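Uncharacterized protein (Legionella longbeachae NSW150, PDB 4JZA) hydrolyses phosphoinositides, most likely by removing the 3-phosphate of phosphatidylinositol 3-phosphate, and may thereby alter host lipid metabolism during Legionella infection. Local coordinates at residues P346-Y351 and D396-K401; E133-M138 and H342-L347; H466-A471 and P622-P627; K3-R8 and V25-Y30. One frame throughout, in Å; residues are numbered along the deposited sequence.

Contact 1: P346-Y351 and D396-K401; sequences PLPANY and DSNLAK
The carboxamide of N398 comes over one face of the L347-P348 peptide, and the phenol of Y351 meets the backbone of K401 obliquely. N398 OD1 sits above that peptide plane, 2.9 Å from P348 N; the proline nitrogen carries no hydrogen, so no hydrogen bond is possible, and the oxygen lies as close to L347 C, perhaps as a dipolar contact. N398 CG is anti to the carbonyl carbon and beside the backbone N (chi1 -76°), which lifts the amide off the helix and lets ND2 reach the carbonyl O of I378. The same OD1 also touches P348 CD, at 3.2 Å. On the next turn of the helix K401 crosses the P348 ring at about a right angle, its CG 3.7 Å from P348 CG, and the lysine chain then bends at chi2 (57°). Y351 stretches out with CG anti to the backbone N (chi1 -180°), bringing its OH within 3.1 Å of K401 O. E404 takes the hydrogen bond of Y351 OH and a salt bridge from K401 NZ, which also bonds to the carbonyl of Y170. The loop just ahead of strand 352-359 is thus laid along helix 388-402, a helix-on-loop packing of the alpha/beta phosphatase domain. N350 ties the same loop weakly to S552, inside the CVSGKDR sequence that matches the CX5R phosphate-binding signature of cysteine-based phosphatases.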
loop_
_atom_site.group_PDB
_atom_site.type_symbol
_atom_site.label_atom_id
_atom_site.label_comp_id
_atom_site.label_asym_id
_atom_site.label_seq_id
_atom_site.Cartn_x
_atom_site.Cartn_y
_atom_site.Cartn_z
ATOM N N PRO A 346 -11.936 7.389 -0.281
ATOM C CA PRO A 346 -12.908 7.244 -1.350
ATOM C C PRO A 346 -12.697 8.207 -2.505
ATOM O O PRO A 346 -13.561 8.979 -2.835
ATOM C CB PRO A 346 -14.234 7.506 -0.632
ATOM C CG PRO A 346 -13.887 8.458 0.443
ATOM C CD PRO A 346 -12.474 8.163 0.854
ATOM N N LEU A 347 -11.539 8.130 -3.107
ATOM C CA LEU A 347 -11.255 8.834 -4.343
ATOM C C LEU A 347 -10.251 8.035 -5.134
ATOM O O LEU A 347 -9.512 7.261 -4.593
ATOM C CB LEU A 347 -10.720 10.231 -4.071
ATOM C CG LEU A 347 -9.315 10.411 -3.503
ATOM C CD1 LEU A 347 -8.971 11.890 -3.510
ATOM C CD2 LEU A 347 -9.255 9.853 -2.101
ATOM N N PRO A 348 -10.235 8.194 -6.425
ATOM C CA PRO A 348 -9.506 7.258 -7.312
ATOM C C PRO A 348 -8.008 7.306 -7.265
ATOM O O PRO A 348 -7.385 8.388 -7.150
ATOM C CB PRO A 348 -9.894 7.711 -8.717
ATOM C CG PRO A 348 -11.032 8.641 -8.543
ATOM C CD PRO A 348 -10.963 9.221 -7.185
ATOM N N ALA A 349 -7.440 6.128 -7.445
ATOM C CA ALA A 349 -6.017 5.972 -7.315
ATOM C C ALA A 349 -5.450 5.809 -8.656
ATOM O O ALA A 349 -6.119 5.305 -9.565
ATOM C CB ALA A 349 -5.670 4.765 -6.474
ATOM N N ASN A 350 -4.195 6.229 -8.769
ATOM C CA ASN A 350 -3.435 6.087 -9.988
ATOM C C ASN A 350 -4.227 6.629 -11.154
ATOM O O ASN A 350 -4.241 6.015 -12.219
ATOM C CB ASN A 350 -3.050 4.612 -10.201
ATOM C CG ASN A 350 -1.929 4.425 -11.219
ATOM O OD1 ASN A 350 -1.204 5.370 -11.610
ATOM N ND2 ASN A 350 -1.772 3.196 -11.660
ATOM N N TYR A 351 -4.866 7.791 -10.948
ATOM C CA TYR A 351 -5.796 8.367 -11.898
ATOM C C TYR A 351 -5.078 9.282 -12.860
ATOM O O TYR A 351 -4.397 10.202 -12.448
ATOM C CB TYR A 351 -6.876 9.128 -11.159
ATOM C CG TYR A 351 -7.959 9.808 -12.018
ATOM C CD1 TYR A 351 -8.651 9.105 -13.025
ATOM C CD2 TYR A 351 -8.341 11.135 -11.771
ATOM C CE1 TYR A 351 -9.670 9.698 -13.758
ATOM C CE2 TYR A 351 -9.362 11.733 -12.500
ATOM C CZ TYR A 351 -10.027 11.024 -13.497
ATOM O OH TYR A 351 -11.019 11.667 -14.247
ATOM N N ASP A 396 -19.199 4.448 -5.819
ATOM C CA ASP A 396 -19.991 5.543 -6.423
ATOM C C ASP A 396 -19.112 6.748 -6.700
ATOM O O ASP A 396 -19.082 7.289 -7.809
ATOM C CB ASP A 396 -21.137 6.048 -5.503
ATOM C CG ASP A 396 -22.301 5.047 -5.308
ATOM O OD1 ASP A 396 -22.606 4.208 -6.192
ATOM O OD2 ASP A 396 -22.928 5.149 -4.227
ATOM N N SER A 397 -18.443 7.201 -5.651
ATOM C CA SER A 397 -17.669 8.406 -5.723
ATOM C C SER A 397 -16.598 8.254 -6.758
ATOM O O SER A 397 -16.322 9.204 -7.487
ATOM C CB SER A 397 -17.066 8.801 -4.358
ATOM O OG SER A 397 -18.001 9.485 -3.494
ATOM N N ASN A 398 -16.012 7.063 -6.849
ATOM C CA ASN A 398 -14.931 6.799 -7.836
ATOM C C ASN A 398 -15.468 6.680 -9.267
ATOM O O ASN A 398 -14.906 7.229 -10.223
ATOM C CB ASN A 398 -14.114 5.538 -7.470
ATOM C CG ASN A 398 -13.150 5.773 -6.327
ATOM O OD1 ASN A 398 -12.787 6.911 -6.018
ATOM N ND2 ASN A 398 -12.747 4.702 -5.676
ATOM N N LEU A 399 -16.581 5.988 -9.415
ATOM C CA LEU A 399 -17.219 5.954 -10.720
ATOM C C LEU A 399 -17.538 7.378 -11.229
ATOM O O LEU A 399 -17.235 7.686 -12.361
ATOM C CB LEU A 399 -18.477 5.109 -10.668
ATOM C CG LEU A 399 -19.282 5.036 -11.948
ATOM C CD1 LEU A 399 -18.394 4.514 -13.099
ATOM C CD2 LEU A 399 -20.497 4.129 -11.684
ATOM N N ALA A 400 -18.135 8.234 -10.391
ATOM C CA ALA A 400 -18.435 9.624 -10.780
ATOM C C ALA A 400 -17.174 10.365 -11.156
ATOM O O ALA A 400 -17.172 11.157 -12.082
ATOM C CB ALA A 400 -19.154 10.378 -9.660
ATOM N N LYS A 401 -16.080 10.141 -10.445
ATOM C CA LYS A 401 -14.930 10.981 -10.694
ATOM C C LYS A 401 -14.284 10.595 -12.037
ATOM O O LYS A 401 -13.751 11.413 -12.779
ATOM C CB LYS A 401 -13.970 10.825 -9.564
ATOM C CG LYS A 401 -12.791 11.727 -9.704
ATOM C CD LYS A 401 -13.199 13.171 -9.818
ATOM C CE LYS A 401 -11.958 14.028 -9.676
ATOM N NZ LYS A 401 -12.270 15.489 -9.802
#

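Contact 2: E133-M138 and H342-L347; sequences EQYALM and HRTLPL
Q134 opens the contact on helix 122-140, its chain extended beyond CG, so that OE1 rests 3.4 Å from both CA and CB of H342. Its backbone does more: a water donates to Q134 O (2.8 Å) and is also hydrogen-bonded to H342 ND1 (2.8 Å), tying the helix to the loop. Y135 then offers a ring face. H342 CE1 stands 3.2 Å above the plane, over the centre of the phenol, while the two ring planes are inclined at 56°, an oblique meeting of aromatic groups. Y135 OH bonds to Q317 OE1, which T344 OG1 also uses. One turn on from Q134, M138, a selenomethionine, runs extended through chi1 and chi2 (-167° and 176°), which carries SE to 4.1 Å from H342 CE1 and 4.0 Å from L345 CD1, closing the apolar side; only the terminal CE turns aside. The imidazole is therefore buried among a glutamine, a tyrosine and a selenium, with its ND1 served by water. A carbon of that polar ring over the tyrosine pi cloud would probably be mildly favourable, and more so were the histidine protonated.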
loop_
_atom_site.group_PDB
_atom_site.type_symbol
_atom_site.label_atom_id
_atom_site.label_comp_id
_atom_site.label_asym_id
_atom_site.label_seq_id
_atom_site.Cartn_x
_atom_site.Cartn_y
_atom_site.Cartn_z
ATOM N N GLU A 133 4.520 4.835 3.484
ATOM C CA GLU A 133 5.046 5.252 2.196
ATOM C C GLU A 133 3.947 5.822 1.289
ATOM O O GLU A 133 4.163 6.782 0.578
ATOM C CB GLU A 133 5.705 4.081 1.491
ATOM C CG GLU A 133 6.503 4.519 0.273
ATOM C CD GLU A 133 6.829 3.395 -0.701
ATOM O OE1 GLU A 133 7.757 3.648 -1.477
ATOM O OE2 GLU A 133 6.190 2.301 -0.707
ATOM N N GLN A 134 2.771 5.213 1.310
ATOM C CA GLN A 134 1.673 5.646 0.481
ATOM C C GLN A 134 1.236 7.054 0.802
ATOM O O GLN A 134 1.082 7.858 -0.085
ATOM C CB GLN A 134 0.494 4.707 0.721
ATOM C CG GLN A 134 0.667 3.263 0.238
ATOM C CD GLN A 134 -0.514 2.432 0.646
ATOM O OE1 GLN A 134 -1.478 2.951 1.003
ATOM N NE2 GLN A 134 -0.488 1.212 0.513
ATOM N N TYR A 135 1.020 7.334 2.090
ATOM C CA TYR A 135 0.673 8.679 2.562
ATOM C C TYR A 135 1.852 9.642 2.312
ATOM O O TYR A 135 1.610 10.781 1.903
ATOM C CB TYR A 135 0.235 8.704 4.026
ATOM C CG TYR A 135 -1.176 8.270 4.221
ATOM C CD1 TYR A 135 -1.481 6.953 4.424
ATOM C CD2 TYR A 135 -2.211 9.183 4.252
ATOM C CE1 TYR A 135 -2.781 6.536 4.598
ATOM C CE2 TYR A 135 -3.519 8.782 4.427
ATOM C CZ TYR A 135 -3.779 7.452 4.585
ATOM O OH TYR A 135 -5.044 7.010 4.745
ATOM N N ALA A 136 3.100 9.217 2.475
ATOM C CA ALA A 136 4.201 10.136 2.080
ATOM C C ALA A 136 4.111 10.549 0.624
ATOM O O ALA A 136 4.388 11.716 0.284
ATOM C CB ALA A 136 5.607 9.547 2.307
ATOM N N LEU A 137 3.740 9.578 -0.228
ATOM C CA LEU A 137 3.601 9.828 -1.661
ATOM C C LEU A 137 2.385 10.715 -2.013
ATOM O O LEU A 137 2.489 11.553 -2.920
ATOM C CB LEU A 137 3.523 8.519 -2.442
ATOM C CG LEU A 137 4.792 7.684 -2.449
ATOM C CD1 LEU A 137 4.468 6.295 -3.002
ATOM C CD2 LEU A 137 5.941 8.334 -3.229
HETATM N N MSE A 138 1.251 10.507 -1.335
HETATM C CA MSE A 138 0.087 11.342 -1.546
HETATM C C MSE A 138 0.445 12.787 -1.291
HETATM O O MSE A 138 0.172 13.684 -2.100
HETATM C CB MSE A 138 -0.967 10.893 -0.571
HETATM C CG MSE A 138 -2.282 11.501 -0.945
HETATM SE SE MSE A 138 -3.710 10.858 0.207
HETATM C CE MSE A 138 -3.256 11.722 1.930
ATOM N N HIS A 342 -3.297 2.413 -2.385
ATOM C CA HIS A 342 -3.867 3.224 -1.371
ATOM C C HIS A 342 -5.357 3.302 -1.627
ATOM O O HIS A 342 -5.862 4.305 -2.115
ATOM C CB HIS A 342 -3.233 4.619 -1.403
ATOM C CG HIS A 342 -3.609 5.449 -0.224
ATOM N ND1 HIS A 342 -2.854 6.464 0.250
ATOM C CD2 HIS A 342 -4.687 5.407 0.570
ATOM C CE1 HIS A 342 -3.421 6.974 1.328
ATOM N NE2 HIS A 342 -4.558 6.378 1.513
ATOM N N ARG A 343 -6.073 2.263 -1.214
ATOM C CA ARG A 343 -7.509 2.192 -1.513
ATOM C C ARG A 343 -8.445 2.307 -0.312
ATOM O O ARG A 343 -9.562 1.752 -0.324
ATOM C CB ARG A 343 -7.738 0.914 -2.321
ATOM C CG ARG A 343 -6.681 0.784 -3.407
ATOM C CD ARG A 343 -6.900 1.869 -4.449
ATOM N NE ARG A 343 -7.935 1.387 -5.335
ATOM C CZ ARG A 343 -9.136 1.863 -5.386
ATOM N NH1 ARG A 343 -9.452 2.911 -4.683
ATOM N NH2 ARG A 343 -10.017 1.313 -6.175
ATOM N N THR A 344 -7.974 3.029 0.720
ATOM C CA THR A 344 -8.708 3.249 1.950
ATOM C C THR A 344 -9.467 4.596 1.999
ATOM O O THR A 344 -10.262 4.833 2.916
ATOM C CB THR A 344 -7.761 3.190 3.152
ATOM O OG1 THR A 344 -6.672 4.082 2.963
ATOM C CG2 THR A 344 -7.221 1.826 3.317
ATOM N N LEU A 345 -9.237 5.467 1.010
ATOM C CA LEU A 345 -9.923 6.745 0.939
ATOM C C LEU A 345 -10.767 6.747 -0.335
ATOM O O LEU A 345 -10.395 6.172 -1.360
ATOM C CB LEU A 345 -8.911 7.872 0.906
ATOM C CG LEU A 345 -7.885 7.927 2.054
ATOM C CD1 LEU A 345 -6.842 9.004 1.760
ATOM C CD2 LEU A 345 -8.554 8.265 3.366
ATOM N N PRO A 346 -11.936 7.389 -0.281
ATOM C CA PRO A 346 -12.908 7.244 -1.350
ATOM C C PRO A 346 -12.697 8.207 -2.505
ATOM O O PRO A 346 -13.561 8.979 -2.835
ATOM C CB PRO A 346 -14.234 7.506 -0.632
ATOM C CG PRO A 346 -13.887 8.458 0.443
ATOM C CD PRO A 346 -12.474 8.163 0.854
ATOM N N LEU A 347 -11.539 8.130 -3.107
ATOM C CA LEU A 347 -11.255 8.834 -4.343
ATOM C C LEU A 347 -10.251 8.035 -5.134
ATOM O O LEU A 347 -9.512 7.261 -4.593
ATOM C CB LEU A 347 -10.720 10.231 -4.071
ATOM C CG LEU A 347 -9.315 10.411 -3.503
ATOM C CD1 LEU A 347 -8.971 11.890 -3.510
ATOM C CD2 LEU A 347 -9.255 9.853 -2.101
HETATM O O HOH W 1 -1.122 7.220 -1.760
#

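Contact 3: H466-A471 and P622-P627; sequences HPYNMA and PEWYLP
Y468 and W624 both carry CG anti to the backbone N, which sends the side chains out to meet, and their chi2 rotations (58° and -120°) turn the phenol and the indole nearly parallel. The phenol is tilted 14° from the pyrrole ring of the indole and displaced so far along it that little of either ring is covered. Y468 CE2 lies over the rim of the indole, 3.4 Å from W624 CE2; CD2 lies by NE1, while CZ and OH run out past CZ2 and CH2 of the six-membered ring. In the plane of the indole, NE1 gives a hydrogen bond to Y468 O, 3.1 Å long and almost straight at the hydrogen, although the donor stands above the carbonyl plane. This joins the link between strand 462-465, at one side of the central sheet, and the small hairpin strand 469-470 to the short helix 622-625. Both Y468 and Y625 also touch R556, the arginine ending the CX5R-like sequence, which puts the contact beside the probable phosphate site. Y625 meets the edge of the Y468 ring, CD1 against CD2 at 4.1 Å. A water bonded to Y468 OH (2.6 Å) donates to W624 O (2.8 Å). At the exposed side M470 CB, of a selenomethionine, approaches W624 CH2 at 4.2 Å.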
loop_
_atom_site.group_PDB
_atom_site.type_symbol
_atom_site.label_atom_id
_atom_site.label_comp_id
_atom_site.label_asym_id
_atom_site.label_seq_id
_atom_site.Cartn_x
_atom_site.Cartn_y
_atom_site.Cartn_z
ATOM N N HIS A 466 -12.528 -8.225 -19.391
ATOM C CA HIS A 466 -11.722 -9.203 -20.105
ATOM C C HIS A 466 -10.863 -9.989 -19.188
ATOM O O HIS A 466 -9.774 -9.554 -18.791
ATOM C CB HIS A 466 -10.883 -8.537 -21.153
ATOM C CG HIS A 466 -11.712 -7.863 -22.187
ATOM N ND1 HIS A 466 -12.526 -8.566 -23.042
ATOM C CD2 HIS A 466 -11.913 -6.558 -22.444
ATOM C CE1 HIS A 466 -13.164 -7.713 -23.814
ATOM N NE2 HIS A 466 -12.803 -6.487 -23.474
ATOM N N PRO A 467 -11.370 -11.160 -18.817
ATOM C CA PRO A 467 -10.627 -11.987 -17.920
ATOM C C PRO A 467 -9.583 -12.654 -18.741
ATOM O O PRO A 467 -9.751 -12.767 -19.934
ATOM C CB PRO A 467 -11.677 -12.975 -17.408
ATOM C CG PRO A 467 -12.713 -13.035 -18.468
ATOM C CD PRO A 467 -12.719 -11.682 -19.086
ATOM N N TYR A 468 -8.491 -13.038 -18.111
ATOM C CA TYR A 468 -7.464 -13.867 -18.755
ATOM C C TYR A 468 -6.655 -14.523 -17.603
ATOM O O TYR A 468 -5.697 -13.956 -17.074
ATOM C CB TYR A 468 -6.581 -13.086 -19.754
ATOM C CG TYR A 468 -5.632 -14.003 -20.477
ATOM C CD1 TYR A 468 -6.121 -15.062 -21.220
ATOM C CD2 TYR A 468 -4.253 -13.856 -20.387
ATOM C CE1 TYR A 468 -5.280 -15.948 -21.864
ATOM C CE2 TYR A 468 -3.391 -14.739 -21.034
ATOM C CZ TYR A 468 -3.919 -15.781 -21.765
ATOM O OH TYR A 468 -3.150 -16.683 -22.423
ATOM N N ASN A 469 -7.096 -15.709 -17.202
ATOM C CA ASN A 469 -6.591 -16.360 -16.009
ATOM C C ASN A 469 -6.593 -17.908 -16.146
ATOM O O ASN A 469 -7.343 -18.482 -16.952
ATOM C CB ASN A 469 -7.430 -15.897 -14.820
ATOM C CG ASN A 469 -6.803 -16.274 -13.489
ATOM O OD1 ASN A 469 -5.558 -16.263 -13.326
ATOM N ND2 ASN A 469 -7.664 -16.673 -12.527
HETATM N N MSE A 470 -5.724 -18.570 -15.388
HETATM C CA MSE A 470 -5.593 -20.022 -15.417
HETATM C C MSE A 470 -5.863 -20.564 -14.049
HETATM O O MSE A 470 -5.248 -20.121 -13.077
HETATM C CB MSE A 470 -4.152 -20.349 -15.808
HETATM C CG MSE A 470 -3.875 -21.848 -15.921
HETATM SE SE MSE A 470 -4.944 -22.660 -17.373
HETATM C CE MSE A 470 -3.555 -22.521 -18.778
ATOM N N ALA A 471 -6.791 -21.510 -13.945
ATOM C CA ALA A 471 -6.945 -22.304 -12.714
ATOM C C ALA A 471 -7.038 -23.824 -12.797
ATOM O O ALA A 471 -6.054 -24.521 -12.609
ATOM C CB ALA A 471 -8.182 -21.864 -11.942
ATOM N N PRO A 622 4.470 -10.154 -17.352
ATOM C CA PRO A 622 4.345 -9.879 -18.780
ATOM C C PRO A 622 4.219 -11.117 -19.660
ATOM O O PRO A 622 3.502 -11.090 -20.657
ATOM C CB PRO A 622 5.658 -9.157 -19.119
ATOM C CG PRO A 622 6.189 -8.659 -17.824
ATOM C CD PRO A 622 5.763 -9.677 -16.831
ATOM N N GLU A 623 4.957 -12.167 -19.316
ATOM C CA GLU A 623 4.972 -13.399 -20.107
ATOM C C GLU A 623 3.616 -14.117 -20.046
ATOM O O GLU A 623 3.318 -14.949 -20.897
ATOM C CB GLU A 623 6.112 -14.344 -19.682
ATOM C CG GLU A 623 7.472 -13.966 -20.260
ATOM C CD GLU A 623 8.670 -14.664 -19.603
ATOM O OE1 GLU A 623 8.571 -15.069 -18.438
ATOM O OE2 GLU A 623 9.744 -14.776 -20.236
ATOM N N TRP A 624 2.760 -13.783 -19.094
ATOM C CA TRP A 624 1.428 -14.351 -19.149
ATOM C C TRP A 624 0.523 -13.584 -20.088
ATOM O O TRP A 624 -0.237 -14.196 -20.800
ATOM C CB TRP A 624 0.781 -14.401 -17.782
ATOM C CG TRP A 624 -0.595 -14.885 -17.833
ATOM C CD1 TRP A 624 -1.696 -14.228 -17.433
ATOM C CD2 TRP A 624 -1.034 -16.150 -18.320
ATOM N NE1 TRP A 624 -2.817 -14.999 -17.634
ATOM C CE2 TRP A 624 -2.429 -16.189 -18.170
ATOM C CE3 TRP A 624 -0.376 -17.265 -18.853
ATOM C CZ2 TRP A 624 -3.180 -17.270 -18.553
ATOM C CZ3 TRP A 624 -1.113 -18.334 -19.225
ATOM C CH2 TRP A 624 -2.513 -18.331 -19.096
ATOM N N TYR A 625 0.610 -12.251 -20.060
ATOM C CA TYR A 625 -0.335 -11.339 -20.758
ATOM C C TYR A 625 0.067 -11.034 -22.215
ATOM O O TYR A 625 -0.788 -10.596 -23.051
ATOM C CB TYR A 625 -0.478 -10.017 -19.973
ATOM C CG TYR A 625 -1.109 -10.210 -18.637
ATOM C CD1 TYR A 625 -2.394 -10.718 -18.539
ATOM C CD2 TYR A 625 -0.425 -9.930 -17.439
ATOM C CE1 TYR A 625 -2.990 -10.951 -17.314
ATOM C CE2 TYR A 625 -1.029 -10.128 -16.190
ATOM C CZ TYR A 625 -2.326 -10.659 -16.136
ATOM O OH TYR A 625 -3.015 -10.905 -14.949
ATOM N N LEU A 626 1.362 -11.213 -22.511
ATOM C CA LEU A 626 1.885 -10.906 -23.833
ATOM C C LEU A 626 1.829 -12.159 -24.622
ATOM O O LEU A 626 2.025 -13.225 -24.095
ATOM C CB LEU A 626 3.335 -10.426 -23.773
ATOM C CG LEU A 626 3.643 -9.034 -23.195
ATOM C CD1 LEU A 626 5.143 -8.808 -23.053
ATOM C CD2 LEU A 626 3.049 -7.955 -24.082
ATOM N N PRO A 627 1.570 -12.048 -25.898
ATOM C CA PRO A 627 1.708 -13.118 -26.879
ATOM C C PRO A 627 3.153 -13.600 -27.029
ATOM O O PRO A 627 4.080 -12.824 -26.850
ATOM C CB PRO A 627 1.269 -12.431 -28.170
ATOM C CG PRO A 627 0.291 -11.372 -27.737
ATOM C CD PRO A 627 0.807 -10.896 -26.418
HETATM O O HOH W 2 -0.614 -16.617 -22.082
#

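Contact 4: K3-R8 and V25-Y30; sequences KGIIVR and VRFPGY
From its CB outward, I5 lies against the turn at 27-30 at nearly every atom. CB faces Y30 CB at 4.1 Å. CG2, anti to the backbone N, leans on F27 CB, also at 4.1 Å. CG1 goes the other way, anti to the carbonyl carbon (chi1 -48°), and carries CD1 to the backbone of the turn, where it sits 3.5 Å from both F27 C and P28 O. The turn is type II from F27 to Y30, with G29 taking the positive phi (80°) that glycine favours. Beside this apolar packing a water accepts from I5 N while donating to G29 O at 2.6 Å, and Y30 CA makes a weak CA-H...O contact with I5 O at 3.3 Å. Further along the strand, V7 CG2 packs obliquely on the Y30 ring, 3.9 Å from CD1; Y30 OH bonds back to L20 O. The turn closes helix 17-26 and feeds strand 31-35, whose I31 is hydrogen-bonded through its backbone to both I5 and V7. It is the alpha-to-beta turn of the beta-alpha-beta unit 5-10, 17-26, 31-35, packed against the start of its first strand, with F27 reaching across to V146 and V163 of strands 144-150 and 159-166.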
loop_
_atom_site.group_PDB
_atom_site.type_symbol
_atom_site.label_atom_id
_atom_site.label_comp_id
_atom_site.label_asym_id
_atom_site.label_seq_id
_atom_site.Cartn_x
_atom_site.Cartn_y
_atom_site.Cartn_z
ATOM N N LYS A 3 2.398 19.615 -9.975
ATOM C CA LYS A 3 3.763 19.374 -9.465
ATOM C C LYS A 3 4.865 19.463 -10.540
ATOM O O LYS A 3 6.010 19.756 -10.214
ATOM C CB LYS A 3 3.855 18.030 -8.718
ATOM C CG LYS A 3 5.124 17.881 -7.890
ATOM C CD LYS A 3 5.333 16.454 -7.416
ATOM C CE LYS A 3 6.740 16.214 -6.887
ATOM N NZ LYS A 3 6.935 16.671 -5.487
ATOM N N GLY A 4 4.533 19.203 -11.805
ATOM C CA GLY A 4 5.525 19.295 -12.847
ATOM C C GLY A 4 5.450 18.152 -13.825
ATOM O O GLY A 4 4.528 17.318 -13.766
ATOM N N ILE A 5 6.422 18.145 -14.746
ATOM C CA ILE A 5 6.422 17.253 -15.871
ATOM C C ILE A 5 7.827 16.744 -16.175
ATOM O O ILE A 5 8.791 17.506 -16.226
ATOM C CB ILE A 5 5.889 17.943 -17.136
ATOM C CG1 ILE A 5 4.589 18.695 -16.849
ATOM C CG2 ILE A 5 5.646 16.908 -18.247
ATOM C CD1 ILE A 5 4.267 19.798 -17.833
ATOM N N ILE A 6 7.923 15.440 -16.382
ATOM C CA ILE A 6 9.155 14.834 -16.787
ATOM C C ILE A 6 9.006 14.284 -18.189
ATOM O O ILE A 6 8.045 13.560 -18.510
ATOM C CB ILE A 6 9.495 13.698 -15.845
ATOM C CG1 ILE A 6 9.712 14.272 -14.426
ATOM C CG2 ILE A 6 10.690 12.943 -16.354
ATOM C CD1 ILE A 6 10.308 13.309 -13.406
ATOM N N VAL A 7 9.952 14.644 -19.034
ATOM C CA VAL A 7 9.997 14.138 -20.380
ATOM C C VAL A 7 11.236 13.277 -20.455
ATOM O O VAL A 7 12.333 13.736 -20.163
ATOM C CB VAL A 7 10.099 15.269 -21.389
ATOM C CG1 VAL A 7 10.291 14.711 -22.785
ATOM C CG2 VAL A 7 8.851 16.157 -21.314
ATOM N N ARG A 8 11.023 12.009 -20.785
ATOM C CA ARG A 8 12.065 11.031 -20.858
ATOM C C ARG A 8 12.425 10.958 -22.294
ATOM O O ARG A 8 11.562 10.803 -23.168
ATOM C CB ARG A 8 11.572 9.676 -20.377
ATOM C CG ARG A 8 11.171 9.701 -18.907
ATOM C CD ARG A 8 10.579 8.399 -18.463
ATOM N NE ARG A 8 11.542 7.337 -18.624
ATOM C CZ ARG A 8 11.408 6.329 -19.488
ATOM N NH1 ARG A 8 10.350 6.198 -20.304
ATOM N NH2 ARG A 8 12.342 5.413 -19.553
ATOM N N VAL A 25 5.856 24.441 -24.939
ATOM C CA VAL A 25 4.510 24.895 -25.187
ATOM C C VAL A 25 3.494 23.906 -24.584
ATOM O O VAL A 25 2.633 24.299 -23.793
ATOM C CB VAL A 25 4.302 25.152 -26.712
ATOM C CG1 VAL A 25 2.819 25.284 -27.061
ATOM C CG2 VAL A 25 5.068 26.408 -27.151
ATOM N N ARG A 26 3.636 22.624 -24.948
ATOM C CA ARG A 26 2.693 21.572 -24.541
ATOM C C ARG A 26 2.876 21.180 -23.068
ATOM O O ARG A 26 1.901 20.787 -22.408
ATOM C CB ARG A 26 2.823 20.364 -25.466
ATOM C CG ARG A 26 1.877 19.210 -25.177
ATOM C CD ARG A 26 0.406 19.515 -25.453
ATOM N NE ARG A 26 -0.481 18.369 -25.157
ATOM C CZ ARG A 26 -0.776 17.886 -23.931
ATOM N NH1 ARG A 26 -0.281 18.422 -22.837
ATOM N NH2 ARG A 26 -1.588 16.832 -23.791
ATOM N N PHE A 27 4.111 21.328 -22.563
ATOM C CA PHE A 27 4.523 20.811 -21.233
ATOM C C PHE A 27 5.338 21.836 -20.444
ATOM O O PHE A 27 6.501 21.583 -20.091
ATOM C CB PHE A 27 5.342 19.514 -21.424
ATOM C CG PHE A 27 4.592 18.438 -22.154
ATOM C CD1 PHE A 27 3.367 17.999 -21.677
ATOM C CD2 PHE A 27 5.084 17.892 -23.316
ATOM C CE1 PHE A 27 2.657 17.023 -22.336
ATOM C CE2 PHE A 27 4.389 16.904 -23.985
ATOM C CZ PHE A 27 3.178 16.466 -23.486
ATOM N N PRO A 28 4.728 23.000 -20.149
ATOM C CA PRO A 28 5.474 24.128 -19.606
ATOM C C PRO A 28 6.113 23.774 -18.263
ATOM O O PRO A 28 5.477 23.108 -17.408
ATOM C CB PRO A 28 4.408 25.225 -19.440
ATOM C CG PRO A 28 3.147 24.700 -20.069
ATOM C CD PRO A 28 3.271 23.217 -20.074
ATOM N N GLY A 29 7.371 24.182 -18.103
ATOM C CA GLY A 29 8.136 23.832 -16.930
ATOM C C GLY A 29 8.735 22.429 -16.932
ATOM O O GLY A 29 9.237 21.991 -15.918
ATOM N N TYR A 30 8.694 21.704 -18.042
ATOM C CA TYR A 30 9.127 20.297 -18.027
ATOM C C TYR A 30 10.592 20.110 -17.688
ATOM O O TYR A 30 11.388 20.967 -17.940
ATOM C CB TYR A 30 8.839 19.620 -19.373
ATOM C CG TYR A 30 9.789 19.990 -20.480
ATOM C CD1 TYR A 30 11.017 19.345 -20.619
ATOM C CD2 TYR A 30 9.466 20.953 -21.390
ATOM C CE1 TYR A 30 11.910 19.665 -21.636
ATOM C CE2 TYR A 30 10.352 21.281 -22.424
ATOM C CZ TYR A 30 11.577 20.639 -22.537
ATOM O OH TYR A 30 12.443 20.974 -23.556
HETATM O O HOH W 3 8.607 20.128 -14.176
#

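Overall arrangement
Contacts 1 and 2 form the buried half of the set. They share P346 and L347, their centres are about 12 Å apart, and through them a single loop meets helix 388-402 and helix 122-140. R343 of contact 2 packs on A349 and N398 of contact 1. Contacts 3 and 4 are only partly buried and stand well apart, about 35 Å between centres, the latter beside the outermost strand 31-35, the former just beyond outermost strand 462-465. In the buried pair, polar side chains turn to partners outside the segments or to a water; the partly buried pair rests on aromatic or aliphatic packing, with water bridging side chain to backbone in contact 3 and backbone to backbone in contact 4.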